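Local coordinates for protein aromatic amino acid aminotransferase I (Candida albicans WO-1, PDB 6HNU) that probably transfers the amino group between aromatic L-amino acids and 2-oxoglutarate, using pyridoxal 5'-phosphate as cofactor, at residues Leu398-Pro404 / Val485-Gly490; Gln376-Lys380 / Leu478-Gly482; Gln253-Tyr257 / Arg367-Asp372; Leu224-Lys230 / Val280-Leu286. All coordinates share one frame; numbering follows the deposited sequence. Where two conformers were deposited one is given.

Contact 1. Residues Leu398-Pro404 / Val485-Gly490; sequences LDASKHP and VRAEFG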
# COMPACT_ATOMS: atom_id res chain seq x y z
N LEU B 398 -9.66 35.77 -11.72
CA LEU B 398 -9.22 37.08 -12.27
C LEU B 398 -9.59 37.13 -13.75
O LEU B 398 -9.55 36.10 -14.41
CB LEU B 398 -7.71 37.29 -12.07
CG LEU B 398 -7.15 37.17 -10.65
CD1 LEU B 398 -5.63 37.25 -10.65
CD2 LEU B 398 -7.70 38.24 -9.72
N ASP B 399 -10.00 38.30 -14.25
CA ASP B 399 -10.32 38.52 -15.68
C ASP B 399 -9.00 38.89 -16.35
O ASP B 399 -8.53 40.04 -16.15
CB ASP B 399 -11.42 39.57 -15.89
CG ASP B 399 -11.75 39.78 -17.36
OD1 ASP B 399 -10.99 39.25 -18.22
OD2 ASP B 399 -12.76 40.44 -17.64
N ALA B 400 -8.31 37.92 -16.96
CA ALA B 400 -6.94 38.17 -17.48
C ALA B 400 -7.03 39.22 -18.59
O ALA B 400 -6.02 39.93 -18.80
CB ALA B 400 -6.31 36.90 -17.97
N SER B 401 -8.19 39.32 -19.25
CA SER B 401 -8.44 40.24 -20.39
C SER B 401 -8.34 41.70 -19.93
O SER B 401 -8.19 42.55 -20.81
CB SER B 401 -9.75 39.92 -21.08
OG SER B 401 -10.85 40.54 -20.43
N LYS B 402 -8.29 41.98 -18.63
CA LYS B 402 -8.19 43.35 -18.05
C LYS B 402 -6.75 43.70 -17.68
O LYS B 402 -6.51 44.84 -17.24
CB LYS B 402 -9.12 43.47 -16.85
CG LYS B 402 -10.57 43.44 -17.30
CD LYS B 402 -11.61 43.74 -16.27
CE LYS B 402 -12.90 44.15 -16.97
NZ LYS B 402 -13.90 44.62 -15.99
N HIS B 403 -5.82 42.77 -17.83
CA HIS B 403 -4.40 43.00 -17.49
C HIS B 403 -3.87 43.99 -18.52
O HIS B 403 -4.16 43.85 -19.69
CB HIS B 403 -3.57 41.72 -17.54
CG HIS B 403 -2.21 41.90 -16.96
ND1 HIS B 403 -1.23 42.61 -17.63
CD2 HIS B 403 -1.69 41.54 -15.77
CE1 HIS B 403 -0.13 42.63 -16.90
NE2 HIS B 403 -0.39 41.98 -15.74
N PRO B 404 -3.16 45.04 -18.10
CA PRO B 404 -2.75 46.08 -19.05
C PRO B 404 -1.75 45.61 -20.12
O PRO B 404 -1.52 46.37 -21.07
CB PRO B 404 -2.15 47.18 -18.17
CG PRO B 404 -1.82 46.51 -16.86
CD PRO B 404 -2.80 45.36 -16.71
N VAL B 485 -2.07 41.67 -7.16
CA VAL B 485 -3.13 41.82 -8.20
C VAL B 485 -3.24 43.32 -8.55
O VAL B 485 -3.34 43.63 -9.75
CB VAL B 485 -4.49 41.22 -7.80
CG1 VAL B 485 -5.58 41.51 -8.83
CG2 VAL B 485 -4.37 39.72 -7.59
N ARG B 486 -3.17 44.20 -7.54
CA ARG B 486 -3.26 45.68 -7.75
C ARG B 486 -2.05 46.14 -8.60
O ARG B 486 -2.28 46.84 -9.61
CB ARG B 486 -3.40 46.42 -6.41
CG ARG B 486 -4.62 47.35 -6.34
CD ARG B 486 -5.16 47.68 -4.95
NE ARG B 486 -4.08 47.54 -3.99
CZ ARG B 486 -4.10 46.74 -2.92
NH1 ARG B 486 -5.18 46.05 -2.61
NH2 ARG B 486 -3.03 46.69 -2.14
N ALA B 487 -0.83 45.75 -8.25
CA ALA B 487 0.37 46.04 -9.06
C ALA B 487 0.19 45.53 -10.50
O ALA B 487 0.47 46.31 -11.43
CB ALA B 487 1.61 45.48 -8.43
N GLU B 488 -0.21 44.29 -10.73
CA GLU B 488 -0.21 43.73 -12.11
C GLU B 488 -1.28 44.39 -12.98
O GLU B 488 -1.04 44.51 -14.22
CB GLU B 488 -0.37 42.21 -12.11
CG GLU B 488 0.92 41.51 -11.79
CD GLU B 488 2.06 41.78 -12.77
OE1 GLU B 488 1.81 41.75 -13.99
OE2 GLU B 488 3.18 41.94 -12.31
N PHE B 489 -2.43 44.76 -12.40
CA PHE B 489 -3.61 45.22 -13.16
C PHE B 489 -3.68 46.75 -13.20
O PHE B 489 -4.67 47.27 -13.78
CB PHE B 489 -4.87 44.58 -12.58
CG PHE B 489 -5.05 43.15 -12.99
CD1 PHE B 489 -4.43 42.12 -12.29
CD2 PHE B 489 -5.84 42.82 -14.08
CE1 PHE B 489 -4.62 40.81 -12.68
CE2 PHE B 489 -6.03 41.51 -14.46
CZ PHE B 489 -5.38 40.50 -13.79
N GLY B 490 -2.68 47.41 -12.61
CA GLY B 490 -2.54 48.88 -12.51
C GLY B 490 -3.73 49.55 -11.83
O GLY B 490 -4.34 50.43 -12.48
O HOH W 1 -6.74 46.29 -15.00

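Contact 2. Residues Gln376-Lys380 / Leu478-Gly482; sequences QFVPK and LEKFG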
# COMPACT_ATOMS: atom_id res chain seq x y z
N GLN B 376 -11.80 41.97 1.50
CA GLN B 376 -11.16 43.22 1.97
C GLN B 376 -10.04 43.63 1.01
O GLN B 376 -9.95 44.83 0.71
CB GLN B 376 -10.60 42.94 3.36
CG GLN B 376 -10.08 44.15 4.10
CD GLN B 376 -9.50 43.70 5.42
OE1 GLN B 376 -8.44 44.18 5.84
NE2 GLN B 376 -10.16 42.76 6.08
N PHE B 377 -9.20 42.68 0.59
CA PHE B 377 -7.84 42.98 0.08
C PHE B 377 -7.74 42.84 -1.44
O PHE B 377 -6.84 43.48 -2.02
CB PHE B 377 -6.81 42.10 0.77
CG PHE B 377 -6.53 42.50 2.19
CD1 PHE B 377 -6.08 43.78 2.49
CD2 PHE B 377 -6.69 41.59 3.23
CE1 PHE B 377 -5.80 44.14 3.80
CE2 PHE B 377 -6.43 41.97 4.54
CZ PHE B 377 -5.97 43.24 4.82
N VAL B 378 -8.62 42.08 -2.07
CA VAL B 378 -8.48 41.76 -3.51
C VAL B 378 -9.34 42.71 -4.31
O VAL B 378 -10.56 42.76 -4.12
CB VAL B 378 -8.80 40.29 -3.85
CG1 VAL B 378 -8.58 40.04 -5.32
CG2 VAL B 378 -7.96 39.33 -3.02
N PRO B 379 -8.74 43.48 -5.25
CA PRO B 379 -9.51 44.40 -6.08
C PRO B 379 -10.62 43.75 -6.90
O PRO B 379 -10.36 42.89 -7.71
CB PRO B 379 -8.49 45.06 -7.02
CG PRO B 379 -7.18 44.32 -6.80
CD PRO B 379 -7.30 43.57 -5.49
N LYS B 380 -11.84 44.28 -6.75
CA LYS B 380 -13.08 43.67 -7.26
C LYS B 380 -13.30 43.95 -8.75
O LYS B 380 -14.05 43.14 -9.37
CB LYS B 380 -14.24 44.15 -6.40
CG LYS B 380 -14.08 43.84 -4.92
CD LYS B 380 -15.24 44.32 -4.08
CE LYS B 380 -15.06 44.00 -2.61
NZ LYS B 380 -15.15 42.54 -2.39
N LEU B 478 -2.77 37.14 2.18
CA LEU B 478 -3.84 37.53 1.23
C LEU B 478 -3.82 39.04 1.02
O LEU B 478 -4.27 39.49 -0.06
CB LEU B 478 -5.15 37.02 1.81
CG LEU B 478 -5.32 35.51 1.67
CD1 LEU B 478 -6.72 35.13 2.10
CD2 LEU B 478 -5.09 35.10 0.22
N GLU B 479 -3.30 39.79 1.98
CA GLU B 479 -3.05 41.25 1.80
C GLU B 479 -1.95 41.38 0.74
O GLU B 479 -2.15 42.12 -0.21
CB GLU B 479 -2.69 41.94 3.11
CG GLU B 479 -2.20 43.36 2.91
CD GLU B 479 -2.29 44.27 4.13
OE1 GLU B 479 -1.82 43.85 5.20
OE2 GLU B 479 -2.85 45.38 3.99
N LYS B 480 -0.87 40.62 0.88
CA LYS B 480 0.24 40.62 -0.10
C LYS B 480 -0.29 40.19 -1.48
O LYS B 480 0.19 40.76 -2.47
CB LYS B 480 1.44 39.82 0.43
CG LYS B 480 2.14 40.46 1.60
CD LYS B 480 3.25 39.64 2.23
CE LYS B 480 3.99 40.43 3.30
NZ LYS B 480 4.83 39.56 4.15
N PHE B 481 -1.29 39.30 -1.55
CA PHE B 481 -1.84 38.80 -2.83
C PHE B 481 -2.68 39.91 -3.47
O PHE B 481 -2.60 40.12 -4.69
CB PHE B 481 -2.68 37.54 -2.66
CG PHE B 481 -3.09 36.92 -3.96
CD1 PHE B 481 -2.18 36.24 -4.75
CD2 PHE B 481 -4.38 37.07 -4.44
CE1 PHE B 481 -2.56 35.69 -5.97
CE2 PHE B 481 -4.75 36.54 -5.67
CZ PHE B 481 -3.84 35.85 -6.42
N GLY B 482 -3.48 40.59 -2.67
CA GLY B 482 -4.24 41.77 -3.11
C GLY B 482 -3.31 42.81 -3.74
O GLY B 482 -3.65 43.30 -4.83
O HOH W 2 -3.80 44.39 -0.75

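Contact 3. Residues Gln253-Tyr257 / Arg367-Asp372; sequences QMETY and RDVAID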
# COMPACT_ATOMS: atom_id res chain seq x y z
N GLN B 253 -16.91 19.82 5.47
CA GLN B 253 -18.12 20.67 5.31
C GLN B 253 -18.17 21.72 6.43
O GLN B 253 -17.71 21.46 7.57
CB GLN B 253 -19.38 19.84 5.19
CG GLN B 253 -19.45 19.13 3.84
CD GLN B 253 -20.61 18.19 3.75
OE1 GLN B 253 -21.76 18.59 3.65
NE2 GLN B 253 -20.33 16.89 3.87
N MET B 254 -18.72 22.90 6.10
CA MET B 254 -18.71 24.06 6.99
C MET B 254 -20.10 24.68 7.00
O MET B 254 -20.90 24.41 6.09
CB MET B 254 -17.69 25.11 6.53
CG MET B 254 -16.26 24.63 6.67
SD MET B 254 -15.06 25.71 5.86
CE MET B 254 -15.60 25.46 4.16
N GLU B 255 -20.33 25.56 7.97
CA GLU B 255 -21.49 26.47 8.00
C GLU B 255 -21.41 27.33 6.73
O GLU B 255 -20.27 27.63 6.30
CB GLU B 255 -21.49 27.30 9.28
CG GLU B 255 -21.42 26.49 10.56
CD GLU B 255 -22.42 25.36 10.74
OE1 GLU B 255 -23.44 25.32 10.01
OE2 GLU B 255 -22.15 24.50 11.63
N THR B 256 -22.55 27.61 6.10
CA THR B 256 -22.66 28.57 4.97
C THR B 256 -22.02 29.91 5.38
O THR B 256 -22.22 30.39 6.54
CB THR B 256 -24.10 28.75 4.51
OG1 THR B 256 -24.56 27.44 4.17
CG2 THR B 256 -24.22 29.65 3.30
N TYR B 257 -21.23 30.50 4.49
CA TYR B 257 -20.54 31.77 4.77
C TYR B 257 -21.58 32.89 4.75
O TYR B 257 -22.46 32.86 3.88
CB TYR B 257 -19.42 32.05 3.77
CG TYR B 257 -18.79 33.42 3.88
CD1 TYR B 257 -17.75 33.67 4.76
CD2 TYR B 257 -19.24 34.47 3.09
CE1 TYR B 257 -17.18 34.93 4.86
CE2 TYR B 257 -18.68 35.73 3.17
CZ TYR B 257 -17.64 35.96 4.06
OH TYR B 257 -17.06 37.20 4.15
N ARG B 367 -12.18 29.33 7.09
CA ARG B 367 -12.85 29.78 5.85
C ARG B 367 -13.36 31.23 6.00
O ARG B 367 -13.18 32.04 5.04
CB ARG B 367 -13.98 28.81 5.51
CG ARG B 367 -14.73 29.15 4.23
CD ARG B 367 -15.73 30.29 4.30
NE ARG B 367 -16.55 30.27 5.52
CZ ARG B 367 -17.61 29.50 5.71
NH1 ARG B 367 -18.30 29.58 6.84
NH2 ARG B 367 -18.00 28.66 4.76
N ASP B 368 -13.98 31.57 7.14
CA ASP B 368 -14.53 32.94 7.34
C ASP B 368 -13.38 33.94 7.29
O ASP B 368 -13.55 34.99 6.63
CB ASP B 368 -15.24 33.06 8.69
CG ASP B 368 -16.50 32.23 8.78
OD1 ASP B 368 -17.10 31.92 7.71
OD2 ASP B 368 -16.87 31.91 9.94
N VAL B 369 -12.25 33.62 7.91
CA VAL B 369 -11.09 34.54 8.02
C VAL B 369 -10.47 34.72 6.62
O VAL B 369 -10.16 35.88 6.23
CB VAL B 369 -10.09 34.02 9.07
CG1 VAL B 369 -8.71 34.66 8.94
CG2 VAL B 369 -10.67 34.22 10.46
N ALA B 370 -10.31 33.62 5.89
CA ALA B 370 -9.81 33.62 4.50
C ALA B 370 -10.68 34.51 3.62
O ALA B 370 -10.11 35.40 2.97
CB ALA B 370 -9.75 32.21 3.96
N ILE B 371 -11.98 34.27 3.58
CA ILE B 371 -12.90 34.93 2.63
C ILE B 371 -13.13 36.39 3.04
O ILE B 371 -13.25 37.25 2.13
CB ILE B 371 -14.21 34.15 2.53
CG1 ILE B 371 -13.94 32.72 2.04
CG2 ILE B 371 -15.22 34.88 1.66
CD1 ILE B 371 -13.17 32.62 0.73
N ASP B 372 -13.22 36.68 4.33
CA ASP B 372 -13.21 38.09 4.82
C ASP B 372 -11.95 38.80 4.29
O ASP B 372 -12.05 39.97 3.87
CB ASP B 372 -13.22 38.13 6.35
CG ASP B 372 -14.55 37.79 6.99
OD1 ASP B 372 -15.54 37.64 6.26
OD2 ASP B 372 -14.57 37.68 8.23

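Contact 4. Residues Leu224-Lys230 / Val280-Leu286; sequences LSAERRK and VPSFISL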
# COMPACT_ATOMS: atom_id res chain seq x y z
N LEU B 224 -20.54 20.08 -5.11
CA LEU B 224 -21.79 19.89 -5.87
C LEU B 224 -22.98 19.94 -4.91
O LEU B 224 -22.96 19.24 -3.87
CB LEU B 224 -21.76 18.58 -6.62
CG LEU B 224 -20.79 18.56 -7.79
CD1 LEU B 224 -20.70 17.14 -8.34
CD2 LEU B 224 -21.26 19.52 -8.87
N SER B 225 -23.96 20.78 -5.24
CA SER B 225 -25.26 20.87 -4.53
C SER B 225 -25.99 19.52 -4.59
O SER B 225 -25.74 18.70 -5.51
CB SER B 225 -26.10 21.97 -5.16
OG SER B 225 -26.57 21.53 -6.43
N ALA B 226 -26.91 19.30 -3.66
CA ALA B 226 -27.78 18.11 -3.67
C ALA B 226 -28.48 18.01 -5.02
O ALA B 226 -28.62 16.90 -5.57
CB ALA B 226 -28.76 18.20 -2.52
N GLU B 227 -28.88 19.15 -5.58
CA GLU B 227 -29.61 19.18 -6.87
C GLU B 227 -28.67 18.73 -8.00
O GLU B 227 -29.11 17.95 -8.84
CB GLU B 227 -30.13 20.61 -7.12
CG GLU B 227 -31.16 21.12 -6.12
CD GLU B 227 -30.72 21.40 -4.68
OE1 GLU B 227 -29.58 21.77 -4.46
OE2 GLU B 227 -31.57 21.23 -3.78
N ARG B 228 -27.45 19.20 -8.06
CA ARG B 228 -26.54 18.78 -9.15
C ARG B 228 -26.15 17.31 -8.99
O ARG B 228 -26.03 16.60 -9.99
CB ARG B 228 -25.32 19.69 -9.17
CG ARG B 228 -25.59 21.06 -9.73
CD ARG B 228 -24.28 21.69 -10.15
NE ARG B 228 -24.53 23.05 -10.58
CZ ARG B 228 -23.63 23.88 -11.09
NH1 ARG B 228 -22.35 23.53 -11.21
NH2 ARG B 228 -24.02 25.11 -11.37
N ARG B 229 -26.08 16.81 -7.75
CA ARG B 229 -25.72 15.39 -7.51
C ARG B 229 -26.83 14.51 -8.09
O ARG B 229 -26.53 13.50 -8.80
CB ARG B 229 -25.42 15.17 -6.02
CG ARG B 229 -24.16 15.88 -5.53
CD ARG B 229 -23.98 15.68 -4.02
NE ARG B 229 -22.84 16.47 -3.59
CZ ARG B 229 -21.81 16.05 -2.84
NH1 ARG B 229 -21.85 14.90 -2.19
NH2 ARG B 229 -20.81 16.87 -2.62
N LYS B 230 -28.09 14.87 -7.83
CA LYS B 230 -29.27 14.14 -8.34
C LYS B 230 -29.17 14.10 -9.86
O LYS B 230 -29.34 13.02 -10.44
CB LYS B 230 -30.56 14.80 -7.85
CG LYS B 230 -30.86 14.53 -6.38
CD LYS B 230 -31.99 15.40 -5.81
CE LYS B 230 -31.85 15.61 -4.31
NZ LYS B 230 -32.73 16.70 -3.82
N VAL B 280 -24.23 17.41 3.13
CA VAL B 280 -24.77 17.26 1.76
C VAL B 280 -24.93 15.76 1.49
O VAL B 280 -24.05 14.98 1.83
CB VAL B 280 -23.84 17.91 0.72
CG1 VAL B 280 -22.46 17.25 0.74
CG2 VAL B 280 -24.41 17.84 -0.68
N PRO B 281 -26.02 15.30 0.83
CA PRO B 281 -26.11 13.89 0.44
C PRO B 281 -24.91 13.46 -0.43
O PRO B 281 -24.58 14.14 -1.39
CB PRO B 281 -27.40 13.83 -0.39
CG PRO B 281 -27.63 15.27 -0.77
CD PRO B 281 -27.22 16.05 0.46
N SER B 282 -24.32 12.32 -0.09
CA SER B 282 -23.29 11.63 -0.90
C SER B 282 -23.94 11.02 -2.15
O SER B 282 -25.18 10.80 -2.17
CB SER B 282 -22.61 10.53 -0.12
OG SER B 282 -23.60 9.56 0.25
N PHE B 283 -23.12 10.71 -3.16
CA PHE B 283 -23.59 9.87 -4.28
C PHE B 283 -23.97 8.48 -3.74
O PHE B 283 -25.02 7.92 -4.23
CB PHE B 283 -22.61 9.80 -5.42
CG PHE B 283 -22.57 11.04 -6.25
CD1 PHE B 283 -23.56 11.28 -7.20
CD2 PHE B 283 -21.55 11.97 -6.07
CE1 PHE B 283 -23.52 12.42 -7.98
CE2 PHE B 283 -21.50 13.10 -6.86
CZ PHE B 283 -22.49 13.32 -7.82
N ILE B 284 -23.24 7.93 -2.75
CA ILE B 284 -23.69 6.61 -2.20
C ILE B 284 -25.12 6.74 -1.66
O ILE B 284 -25.89 5.77 -1.86
CB ILE B 284 -22.73 6.16 -1.08
CG1 ILE B 284 -21.37 5.71 -1.61
CG2 ILE B 284 -23.36 5.10 -0.18
CD1 ILE B 284 -21.43 4.46 -2.44
N SER B 285 -25.46 7.82 -0.96
CA SER B 285 -26.82 8.01 -0.38
C SER B 285 -27.87 8.00 -1.50
O SER B 285 -29.02 7.55 -1.23
CB SER B 285 -26.95 9.21 0.51
OG SER B 285 -27.08 10.41 -0.24
N LEU B 286 -27.51 8.41 -2.72
CA LEU B 286 -28.45 8.50 -3.86
C LEU B 286 -28.50 7.20 -4.65
O LEU B 286 -29.26 7.12 -5.61
CB LEU B 286 -27.99 9.64 -4.79
CG LEU B 286 -28.02 11.04 -4.18
CD1 LEU B 286 -27.55 12.10 -5.19
CD2 LEU B 286 -29.42 11.39 -3.71

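Contact 1. Residues Leu398-Pro404 / Val485-Gly490
A Schellman motif closes helix 471-489 at G490, and it is this last turn that packs against the end of strand 393-399 and the 3-10 turn after it, through F489 and E488 on one side and L398, H403 and P404 on the other. The four-stranded antiparallel sheet of this aminotransferase thus meets the C-terminal helix. F489 lies at the middle: one edge of its ring faces the carbonyl of D399, with O 3.4 Å from CE2, while H403 points its own edge at the F489 face in a T-shaped pair, centroids 5.2 Å apart and planes at 65°. CG of H403 stands anti to the backbone N (chi1 -169°), which carries the imidazole across to the helix. There NE2 donates to OE1 of E488 at 2.8 Å, in the imidazole plane and on the anti lone pair of the oxygen. A bend at chi2 of E488 sets its carboxylate nearly coplanar with the imidazole, and Q423 of helix 413-426 holds its other oxygen. The carbonyl O of E488 lies over one imidazole face, toward the rim, and P404 CD packs 3.2 Å from that oxygen. Deeper in, L398 CD2 meets V485 CG1 at 4.0 Å. A water bridges the backbones at the outer side, donating to K402 O at 2.7 Å and to F489 O at 2.6 Å.

Contact 2. Residues Gln376-Lys380 / Leu478-Gly482
The C-terminal end of the long helix 334-377 runs up against helix 471-489 here, F377 on E479 and the backbone of F377 and V378 on G482, just before the chain enters the first strand of the four-stranded antiparallel sheet. V378 is the first residue to leave the helical path, and its CA comes within 4.3 Å of the CA of G482. G482, with no side chain, lets the F377 carbonyl come down on its CA, a CA-H...O contact of 3.3 Å from G482 CA to F377 O. The side chain of F377 is the main apolar surface. With CG anti to its carbonyl carbon (chi1 -74°), the ring leans onto helix 471-489 and takes the CB of E479 over its centre, a CH-pi contact of 3.7 Å only 3° off the ring normal. The aliphatic part of E479 follows the same face outward, and its carboxylate, turned 43° from the ring plane, brings OE2 to 3.2 Å from F377 CE1. The opposite face is lined by the amide end of Q376. On the inner side V378 CG2 approaches the edge of the F481 ring, at the long distance of 4.5 Å from CD2; F481 in turn meets F462 of the sheet edge-to-face, and V378 rests on V396. P379 CD packs 3.7 Å from G482 O. A water donates to E479 O at 2.9 Å and, weakly, to F377 O.

Contact 3. Residues Gln253-Tyr257 / Arg367-Asp372
Loop 253-257 passes in an extended course beside one turn of helix 334-377, the CA atoms of Y257 and D368 coming closest at 6.6 Å, and R367 and Y257 fill the gap. R367 reaches toward the loop with CG anti to its backbone N (chi1 -179°) and then folds at chi2 and chi3, which turns the guanidinium edge to the E255 carbonyl. NH1 and NH2 both donate, in the guanidinium plane, to the single carbonyl oxygen of E255, at 2.8 and 2.9 Å. Side-on, NE and NH1 hold OD1 of D368 in a salt bridge within the helix, both from the same face of the carboxylate. Flat sides are covered too: CB of Y257 sits over the centre of one guanidinium face, and SD of M254 lies toward the rim of the other, 3.3 Å from R367 CB. This is where the loop after strand 242-246, in the large eight-stranded sheet of the PLP-binding fold, is fastened to the helix leading into the small sheet. P388 O takes a further bond from R367 NH2, and the E255 carboxylate is paired with R360 two turns earlier in the helix. The Y257 ring continues along the helix, I371 CG2 over its face in a CH-pi contact of 3.8 Å to the centroid. At its end OH donates to D372 OD1 at 2.6 Å, nearly in line with the C-O bond; R264 also salt-bridges this oxygen.

Contact 4. Residues Leu224-Lys230 / Val280-Leu286
R229, F283 and V280 bury the most surface where the first turns of helix 226-239 meet segment 280-286. R229 runs extended from CG to NE across this gap, its guanidinium nearly parallel to the F283 ring, at 9°. NE turns back to the carbonyl of its own segment, donating to L224 O at 2.8 Å, while NH1 donates to P281 O at 2.9 Å, a more bent bond. NH2 is taken by T215, which leaves each nitrogen of the group with a partner. V280 CG2 packs over one guanidinium face, 3.6 Å from NE. F283 crosses the aliphatic root of R229 at about a right angle: CZ is 3.8 Å from CG, and CE1 is 3.3 Å from R229 O. L286 CD1 closes on R229 CB at 3.8 Å, and at the outer end A226 CB touches P281 CG at 3.6 Å. Helix 226-239 and the weakly bonded turn 283-286 each start with a serine N-cap, S225 OG accepting from R228 N and S282 OG from S285 N. On the sheet side, F283 rests on I243 of strand 242-246 and V292 of strand 292-297, and it also meets I232 of helix 226-239, so the contact joins these helices over adjacent parallel strands of the large sheet.

Overall arrangement
Contacts 1 and 2 lie on successive turns of helix 471-489, with centres 12 Å apart; they touch where V485 CG1 and R486 CG pack on P379 CG, at 3.8 and 4.0 Å. Helix 334-377 carries contact 2 on to contact 3, about 17 Å between centres, and L478 CD1 reaches A370 O at 3.5 Å. Contact 3 then passes to contact 4 through Q253 OE1 and V280 N, 2.8 Å apart and probably hydrogen-bonded. The series thus runs from the small sheet to the large one that bears the cofactor. R229 of contact 4 lies about 12 Å from bound PLP, side chain to cofactor, whereas contacts 1 and 2 are remote from the annotated pocket residues.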